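Local coordinates for major capsid protein (Human herpesvirus 1, PDB 1NO7), which builds the pentons and hexons of the icosahedral capsid shell of herpes simplex virus, here represented by its protease-resistant upper domain, at residues R210-V215 with M237-D242; C304-G309 with T456-S461; A462-G467 with M476-G481. All coordinates share one frame; numbering follows the deposited sequence.

Interaction 1 (R210-V215 with M237-D242); sequences RCAAFV and MAVYRD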
loop_
_atom_site.group_PDB
_atom_site.type_symbol
_atom_site.label_atom_id
_atom_site.label_comp_id
_atom_site.label_asym_id
_atom_site.label_seq_id
_atom_site.Cartn_x
_atom_site.Cartn_y
_atom_site.Cartn_z
ATOM N N ARG A 210 -15.203 18.012 -5.333
ATOM C CA ARG A 210 -15.625 16.708 -5.842
ATOM C C ARG A 210 -14.457 15.710 -5.839
ATOM O O ARG A 210 -13.808 15.513 -6.860
ATOM C CB ARG A 210 -16.190 16.905 -7.245
ATOM C CG ARG A 210 -16.926 18.234 -7.364
ATOM C CD ARG A 210 -17.653 18.410 -8.686
ATOM N NE ARG A 210 -18.774 17.486 -8.842
ATOM C CZ ARG A 210 -19.698 17.258 -7.911
ATOM N NH1 ARG A 210 -19.642 17.884 -6.739
ATOM N NH2 ARG A 210 -20.690 16.411 -8.159
ATOM N N CYS A 211 -14.204 15.076 -4.688
ATOM C CA CYS A 211 -13.100 14.114 -4.532
ATOM C C CYS A 211 -13.427 12.941 -3.618
ATOM O O CYS A 211 -13.908 13.120 -2.494
ATOM C CB CYS A 211 -11.871 14.802 -3.956
ATOM S SG CYS A 211 -11.356 16.217 -4.905
ATOM N N ALA A 212 -13.140 11.735 -4.090
ATOM C CA ALA A 212 -13.407 10.538 -3.306
ATOM C C ALA A 212 -12.675 10.664 -1.980
ATOM O O ALA A 212 -11.471 10.921 -1.942
ATOM C CB ALA A 212 -12.932 9.326 -4.049
ATOM N N ALA A 213 -13.425 10.493 -0.897
ATOM C CA ALA A 213 -12.895 10.601 0.452
ATOM C C ALA A 213 -11.730 9.677 0.819
ATOM O O ALA A 213 -10.637 10.173 1.076
ATOM C CB ALA A 213 -14.021 10.428 1.454
ATOM N N PHE A 214 -11.915 8.356 0.835
ATOM C CA PHE A 214 -10.789 7.514 1.257
ATOM C C PHE A 214 -10.090 6.606 0.225
ATOM O O PHE A 214 -9.633 5.505 0.582
ATOM C CB PHE A 214 -11.206 6.649 2.435
ATOM C CG PHE A 214 -11.714 7.429 3.608
ATOM C CD1 PHE A 214 -12.911 8.145 3.521
ATOM C CD2 PHE A 214 -11.004 7.439 4.814
ATOM C CE1 PHE A 214 -13.397 8.855 4.603
ATOM C CE2 PHE A 214 -11.480 8.151 5.919
ATOM C CZ PHE A 214 -12.678 8.861 5.815
ATOM N N VAL A 215 -9.976 7.060 -1.027
ATOM C CA VAL A 215 -9.334 6.271 -2.095
ATOM C C VAL A 215 -7.943 5.688 -1.778
ATOM O O VAL A 215 -7.462 4.796 -2.489
ATOM C CB VAL A 215 -9.163 7.109 -3.331
ATOM C CG1 VAL A 215 -10.503 7.591 -3.810
ATOM C CG2 VAL A 215 -8.252 8.291 -3.004
ATOM N N MET A 237 -21.531 8.617 -4.992
ATOM C CA MET A 237 -21.403 7.174 -4.775
ATOM C C MET A 237 -20.887 6.584 -6.053
ATOM O O MET A 237 -20.111 5.631 -6.025
ATOM C CB MET A 237 -22.723 6.491 -4.434
ATOM C CG MET A 237 -22.548 4.970 -4.239
ATOM S SD MET A 237 -21.498 4.497 -2.798
ATOM C CE MET A 237 -22.113 2.813 -2.458
ATOM N N ALA A 238 -21.334 7.167 -7.168
ATOM C CA ALA A 238 -20.926 6.741 -8.508
ATOM C C ALA A 238 -19.437 6.410 -8.469
ATOM O O ALA A 238 -19.033 5.252 -8.636
ATOM C CB ALA A 238 -21.185 7.863 -9.520
ATOM N N VAL A 239 -18.633 7.444 -8.229
ATOM C CA VAL A 239 -17.191 7.296 -8.145
ATOM C C VAL A 239 -16.777 6.024 -7.422
ATOM O O VAL A 239 -16.234 5.099 -8.029
ATOM C CB VAL A 239 -16.559 8.490 -7.425
ATOM C CG1 VAL A 239 -15.110 8.186 -7.088
ATOM C CG2 VAL A 239 -16.658 9.741 -8.312
ATOM N N TYR A 240 -17.015 5.972 -6.120
ATOM C CA TYR A 240 -16.641 4.786 -5.347
ATOM C C TYR A 240 -16.978 3.443 -6.015
ATOM O O TYR A 240 -16.198 2.481 -5.917
ATOM C CB TYR A 240 -17.289 4.839 -3.963
ATOM C CG TYR A 240 -16.574 5.786 -3.056
ATOM C CD1 TYR A 240 -16.899 7.152 -3.022
ATOM C CD2 TYR A 240 -15.516 5.331 -2.285
ATOM C CE1 TYR A 240 -16.166 8.037 -2.234
ATOM C CE2 TYR A 240 -14.786 6.190 -1.508
ATOM C CZ TYR A 240 -15.101 7.540 -1.480
ATOM O OH TYR A 240 -14.295 8.358 -0.717
ATOM N N ARG A 241 -18.137 3.376 -6.671
ATOM C CA ARG A 241 -18.567 2.156 -7.350
ATOM C C ARG A 241 -17.638 1.953 -8.543
ATOM O O ARG A 241 -16.935 0.942 -8.636
ATOM C CB ARG A 241 -20.005 2.294 -7.858
ATOM C CG ARG A 241 -21.062 2.559 -6.793
ATOM C CD ARG A 241 -22.320 3.138 -7.449
ATOM N NE ARG A 241 -23.431 3.308 -6.517
ATOM C CZ ARG A 241 -24.068 2.302 -5.929
ATOM N NH1 ARG A 241 -23.705 1.052 -6.172
ATOM N NH2 ARG A 241 -25.075 2.543 -5.101
ATOM N N ASP A 242 -17.643 2.941 -9.442
ATOM C CA ASP A 242 -16.820 2.914 -10.642
ATOM C C ASP A 242 -15.429 2.383 -10.308
ATOM O O ASP A 242 -14.903 1.511 -11.001
ATOM C CB ASP A 242 -16.707 4.318 -11.240
ATOM C CG ASP A 242 -16.537 4.292 -12.744
ATOM O OD1 ASP A 242 -16.298 5.362 -13.349
ATOM O OD2 ASP A 242 -16.657 3.191 -13.326
#
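Tyr240, on helix 234-256, reaches into the loop 210-215 and sets the outer end of its ring against Ala212 and Ala213. The tight part of the contact lies here. Ala212 directs its CB toward the helix, where it touches both Tyr240 CZ at 3.8 Å and Val239 CG1 at 3.9 Å. The valine methyl stands anti to its own backbone N (chi1 168°), which brings it up beside the alanine. Val224 and Val225 of helix 218-226 add packing on Tyr240. Beyond the rim of the tyrosine ring and near its plane, Phe214 N gives a bent hydrogen bond (138°) to Tyr240 OH at 2.8 Å. The hydroxyl is modelled too near Ala213, however, so this bond remains doubtful in detail.

Away from the tyrosine hydroxyl the contact thins. The Phe214 ring approaches the tyrosine no closer than CD1 to OH at 4.5 Å and meets Phe177 and Leu220 instead, while Arg210, exposed and poorly ordered, is modelled in a salt bridge with Glu235. The chemistry is thus mainly apolar, with one phenolic oxygen brought to the loop backbone, where a buried amide can probably use it as acceptor.

Interaction 2 (C304-G309 with T456-S461); sequences CRVSAG and TALLCS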
loop_
_atom_site.group_PDB
_atom_site.type_symbol
_atom_site.label_atom_id
_atom_site.label_comp_id
_atom_site.label_asym_id
_atom_site.label_seq_id
_atom_site.Cartn_x
_atom_site.Cartn_y
_atom_site.Cartn_z
ATOM N N CYS A 304 8.801 -20.538 1.113
ATOM C CA CYS A 304 8.437 -19.194 1.531
ATOM C C CYS A 304 9.048 -18.873 2.888
ATOM O O CYS A 304 9.157 -19.739 3.755
ATOM C CB CYS A 304 6.917 -19.061 1.610
ATOM S SG CYS A 304 6.064 -19.484 0.073
ATOM N N ARG A 305 9.460 -17.625 3.057
ATOM C CA ARG A 305 10.053 -17.175 4.306
ATOM C C ARG A 305 9.544 -15.778 4.618
ATOM O O ARG A 305 9.891 -14.814 3.930
ATOM C CB ARG A 305 11.579 -17.143 4.205
ATOM C CG ARG A 305 12.223 -18.499 4.029
ATOM C CD ARG A 305 13.694 -18.449 4.418
ATOM N NE ARG A 305 14.299 -19.778 4.421
ATOM C CZ ARG A 305 14.633 -20.450 3.325
ATOM N NH1 ARG A 305 14.427 -19.910 2.131
ATOM N NH2 ARG A 305 15.160 -21.663 3.422
ATOM N N VAL A 306 8.713 -15.670 5.650
ATOM C CA VAL A 306 8.181 -14.370 6.042
ATOM C C VAL A 306 8.799 -13.984 7.376
ATOM O O VAL A 306 8.822 -14.789 8.308
ATOM C CB VAL A 306 6.652 -14.410 6.209
ATOM C CG1 VAL A 306 6.129 -13.004 6.438
ATOM C CG2 VAL A 306 6.003 -15.036 4.984
ATOM N N SER A 307 9.313 -12.759 7.455
ATOM C CA SER A 307 9.916 -12.262 8.689
ATOM C C SER A 307 9.151 -11.045 9.204
ATOM O O SER A 307 9.192 -9.965 8.598
ATOM C CB SER A 307 11.372 -11.874 8.465
ATOM O OG SER A 307 11.923 -11.346 9.659
ATOM N N ALA A 308 8.454 -11.224 10.323
ATOM C CA ALA A 308 7.668 -10.149 10.917
ATOM C C ALA A 308 8.525 -9.298 11.855
ATOM O O ALA A 308 8.859 -9.708 12.970
ATOM C CB ALA A 308 6.472 -10.739 11.664
ATOM N N GLY A 309 8.900 -8.118 11.380
ATOM C CA GLY A 309 9.725 -7.232 12.173
ATOM C C GLY A 309 10.981 -7.927 12.669
ATOM O O GLY A 309 11.758 -7.347 13.430
ATOM N N THR A 456 3.653 -3.271 11.737
ATOM C CA THR A 456 4.831 -4.115 11.545
ATOM C C THR A 456 5.410 -4.193 10.138
ATOM O O THR A 456 4.664 -4.290 9.155
ATOM C CB THR A 456 4.543 -5.547 11.981
ATOM O OG1 THR A 456 3.708 -5.533 13.144
ATOM C CG2 THR A 456 5.844 -6.262 12.304
ATOM N N ALA A 457 6.745 -4.173 10.056
ATOM C CA ALA A 457 7.477 -4.262 8.780
ATOM C C ALA A 457 7.562 -5.735 8.373
ATOM O O ALA A 457 8.035 -6.582 9.140
ATOM C CB ALA A 457 8.885 -3.679 8.932
ATOM N N LEU A 458 7.112 -6.041 7.164
ATOM C CA LEU A 458 7.109 -7.421 6.697
ATOM C C LEU A 458 8.029 -7.697 5.504
ATOM O O LEU A 458 7.921 -7.048 4.452
ATOM C CB LEU A 458 5.669 -7.818 6.345
ATOM C CG LEU A 458 5.044 -8.960 7.148
ATOM C CD1 LEU A 458 5.301 -8.743 8.630
ATOM C CD2 LEU A 458 3.546 -9.042 6.841
ATOM N N LEU A 459 8.934 -8.660 5.671
ATOM C CA LEU A 459 9.850 -9.058 4.597
ATOM C C LEU A 459 9.599 -10.529 4.285
ATOM O O LEU A 459 9.948 -11.406 5.079
ATOM C CB LEU A 459 11.315 -8.883 5.014
ATOM C CG LEU A 459 12.301 -9.402 3.951
ATOM C CD1 LEU A 459 12.187 -8.517 2.696
ATOM C CD2 LEU A 459 13.743 -9.386 4.486
ATOM N N CYS A 460 8.983 -10.802 3.143
ATOM C CA CYS A 460 8.707 -12.186 2.767
ATOM C C CYS A 460 9.557 -12.593 1.553
ATOM O O CYS A 460 10.238 -11.747 0.962
ATOM C CB CYS A 460 7.211 -12.353 2.485
ATOM S SG CYS A 460 6.483 -10.964 1.578
ATOM N N SER A 461 9.538 -13.877 1.187
ATOM C CA SER A 461 10.337 -14.333 0.046
ATOM C C SER A 461 10.119 -15.779 -0.376
ATOM O O SER A 461 9.440 -16.543 0.306
ATOM C CB SER A 461 11.815 -14.163 0.352
ATOM O OG SER A 461 12.210 -15.016 1.414
#
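Val306 lies against Cys460, its CG2 methyl 3.9 Å from Cys460 CB. The other methyl of Val306, CG1, anti to the backbone N (chi1 -173°), lies 4.2 Å from Leu458 CG. Farther on, Leu458 leans across to Ala308, where its CD1 methyl sits 3.6 Å from Ala308 CA and also touches CB. These residues form one face of the sheet here, and the protein interior closes over it: Leu292 and Arg295 of helix 290-296 pack on it, as does Leu333 of strand 332-334. Ser307 and Leu459 point to the other side, where Pro44 meets both.

The backbones run antiparallel. Ser307 and Leu459 form a hydrogen-bonded pair, exchanging bonds in both directions; the one from Leu459 N to Ser307 O, at 3.2 Å, is almost straight (174°). Ala308 and Leu458 follow as a non-hydrogen-bonded pair. Near the end of the segment, Gly309 N bonds to Ala457 O at 2.9 Å, and Thr456 CG2 packs against the same glycine nitrogen.

At the opposite end Arg305 N bonds to Ser461 O at 3.0 Å. Ser461 OG makes a weak bond back to Arg305 O at 3.4 Å, but its stronger partner is Arg477. The guanidinium of Arg305 leads away from the contact to Asp303, with which it forms a salt bridge. The arrangement is that of a short edge strand in an antiparallel sheet: 307-308 flanks the central strand 457-462, whose far side is taken by strand 478-483.

Interaction 3 (A462-G467 with M476-G481); sequences AAPDAG and MRIFDG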
loop_
_atom_site.group_PDB
_atom_site.type_symbol
_atom_site.label_atom_id
_atom_site.label_comp_id
_atom_site.label_asym_id
_atom_site.label_seq_id
_atom_site.Cartn_x
_atom_site.Cartn_y
_atom_site.Cartn_z
ATOM N N ALA A 462 10.757 -16.151 -1.485
ATOM C CA ALA A 462 10.667 -17.506 -2.029
ATOM C C ALA A 462 11.379 -17.662 -3.381
ATOM O O ALA A 462 11.739 -16.675 -4.045
ATOM C CB ALA A 462 9.199 -17.919 -2.176
ATOM N N ALA A 463 11.590 -18.919 -3.768
ATOM C CA ALA A 463 12.211 -19.237 -5.041
ATOM C C ALA A 463 11.057 -19.240 -6.038
ATOM O O ALA A 463 9.903 -19.461 -5.666
ATOM C CB ALA A 463 12.868 -20.602 -4.984
ATOM N N PRO A 464 11.355 -18.983 -7.315
ATOM C CA PRO A 464 10.395 -18.931 -8.430
ATOM C C PRO A 464 9.442 -20.136 -8.584
ATOM O O PRO A 464 9.727 -21.228 -8.092
ATOM C CB PRO A 464 11.307 -18.755 -9.637
ATOM C CG PRO A 464 12.456 -17.941 -9.055
ATOM C CD PRO A 464 12.719 -18.664 -7.770
ATOM N N ASP A 465 8.318 -19.928 -9.274
ATOM C CA ASP A 465 7.323 -20.986 -9.499
ATOM C C ASP A 465 7.697 -21.978 -10.613
ATOM O O ASP A 465 8.401 -22.959 -10.357
ATOM C CB ASP A 465 5.943 -20.374 -9.802
ATOM C CG ASP A 465 5.982 -19.326 -10.918
ATOM O OD1 ASP A 465 5.098 -19.359 -11.807
ATOM O OD2 ASP A 465 6.884 -18.461 -10.895
ATOM N N ALA A 466 7.217 -21.731 -11.836
ATOM C CA ALA A 466 7.504 -22.592 -12.995
ATOM C C ALA A 466 8.957 -22.427 -13.450
ATOM O O ALA A 466 9.263 -22.396 -14.645
ATOM C CB ALA A 466 6.551 -22.264 -14.142
ATOM N N GLY A 467 9.840 -22.313 -12.463
ATOM C CA GLY A 467 11.258 -22.163 -12.700
ATOM C C GLY A 467 11.992 -23.216 -11.887
ATOM O O GLY A 467 12.244 -23.051 -10.692
ATOM N N MET A 476 19.320 -17.703 -6.318
ATOM C CA MET A 476 18.794 -16.363 -5.922
ATOM C C MET A 476 17.272 -16.282 -5.697
ATOM O O MET A 476 16.544 -16.530 -6.654
ATOM C CB MET A 476 19.142 -15.386 -7.023
ATOM C CG MET A 476 20.094 -14.278 -6.614
ATOM S SD MET A 476 21.565 -14.930 -5.790
ATOM C CE MET A 476 21.140 -14.598 -4.076
ATOM N N ARG A 477 16.735 -15.922 -4.458
ATOM C CA ARG A 477 15.300 -15.945 -4.223
ATOM C C ARG A 477 14.722 -14.549 -4.330
ATOM O O ARG A 477 15.430 -13.551 -4.169
ATOM C CB ARG A 477 14.997 -16.558 -2.848
ATOM C CG ARG A 477 15.233 -18.066 -2.817
ATOM C CD ARG A 477 15.555 -18.623 -1.427
ATOM N NE ARG A 477 14.376 -18.845 -0.593
ATOM C CZ ARG A 477 13.705 -17.885 0.034
ATOM N NH1 ARG A 477 14.088 -16.619 -0.069
ATOM N NH2 ARG A 477 12.648 -18.190 0.773
ATOM N N ILE A 478 13.428 -14.494 -4.616
ATOM C CA ILE A 478 12.724 -13.232 -4.770
ATOM C C ILE A 478 12.352 -12.611 -3.430
ATOM O O ILE A 478 11.847 -13.295 -2.540
ATOM C CB ILE A 478 11.445 -13.446 -5.564
ATOM C CG1 ILE A 478 11.787 -14.121 -6.892
ATOM C CG2 ILE A 478 10.749 -12.118 -5.793
ATOM C CD1 ILE A 478 10.574 -14.598 -7.666
ATOM N N PHE A 479 12.612 -11.317 -3.280
ATOM C CA PHE A 479 12.271 -10.633 -2.041
ATOM C C PHE A 479 11.245 -9.546 -2.244
ATOM O O PHE A 479 11.309 -8.777 -3.211
ATOM C CB PHE A 479 13.501 -10.018 -1.386
ATOM C CG PHE A 479 14.439 -11.022 -0.826
ATOM C CD1 PHE A 479 13.954 -12.189 -0.263
ATOM C CD2 PHE A 479 15.804 -10.795 -0.837
ATOM C CE1 PHE A 479 14.813 -13.129 0.287
ATOM C CE2 PHE A 479 16.685 -11.725 -0.289
ATOM C CZ PHE A 479 16.185 -12.901 0.278
ATOM N N ASP A 480 10.311 -9.475 -1.304
ATOM C CA ASP A 480 9.246 -8.489 -1.351
ATOM C C ASP A 480 8.910 -7.969 0.047
ATOM O O ASP A 480 8.837 -8.735 1.015
ATOM C CB ASP A 480 8.007 -9.109 -2.003
ATOM C CG ASP A 480 8.283 -9.628 -3.406
ATOM O OD1 ASP A 480 8.607 -8.806 -4.297
ATOM O OD2 ASP A 480 8.180 -10.858 -3.611
ATOM N N GLY A 481 8.727 -6.655 0.140
ATOM C CA GLY A 481 8.388 -6.042 1.410
ATOM C C GLY A 481 6.889 -5.805 1.528
ATOM O O GLY A 481 6.121 -6.095 0.600
#
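Ala462 and Ile478 grip each other through two backbone hydrogen bonds. Ile478 N donates to Ala462 O at 2.8 Å, and Ala462 N donates to Ile478 O at 3.2 Å. Together they make an antiparallel hydrogen-bonded pair, with both side chains on the same side of the sheet.

Arg477 packs along the backbone of Ala462 and Ala463. Its CB rests 3.5 Å from Ala462 O, and its CG lies near both Ala463 N and Ala463 CB. The side chain then bends at chi3 (81°), and its guanidinium spreads over the Ala462 backbone, Ala462 CA lying 3.5 Å above the plane and displaced toward the rim. The edge of the same group, in its plane, meets Phe479 CE1.

The charged end of Arg477 finds its polar partners outside the two segments: NH1 bonds to Ser461 OG, next to Ala462 in the chain, and NH2 forms a salt bridge with Asp303, holding the flat group by two of its three nitrogens; the nearby Arg305 is a like charge that Asp303 probably helps to offset.

Apolar contact is slight: Pro464 CG meets Ile478 CD1 at 4.1 Å; chi2 of the isoleucine is extended (170°), which places CD1 against the proline ring. Pro464 also touches Trp125, while Asp465 forms a salt bridge with Lys580 as the loop moves off.

This is the last paired rung of a beta hairpin, in which strands 457-462 and 478-483, adjacent in the sheet and consecutive in the chain, are joined by a long, incompletely modelled connection in which no helix or strand is seen.

From the N terminus, interaction 1 comes first, closing a short, mainly helical excursion that includes helix 218-226 and tying the loop after helix 195-208 to helix 234-256. Interaction 2 then spans 146 residues to bring strand 307-308 beside strand 457-462, and interaction 3 directly follows it, closing the loop that leads to strand 478-483. The three run in series, none nested or crossed. Interactions 2 and 3 touch and share one three-stranded antiparallel sheet with 457-462 in the middle. Interaction 1 lies on the opposite side of the chain's centre, its centre 33 Å from that of interaction 2 and 36 Å from that of interaction 3.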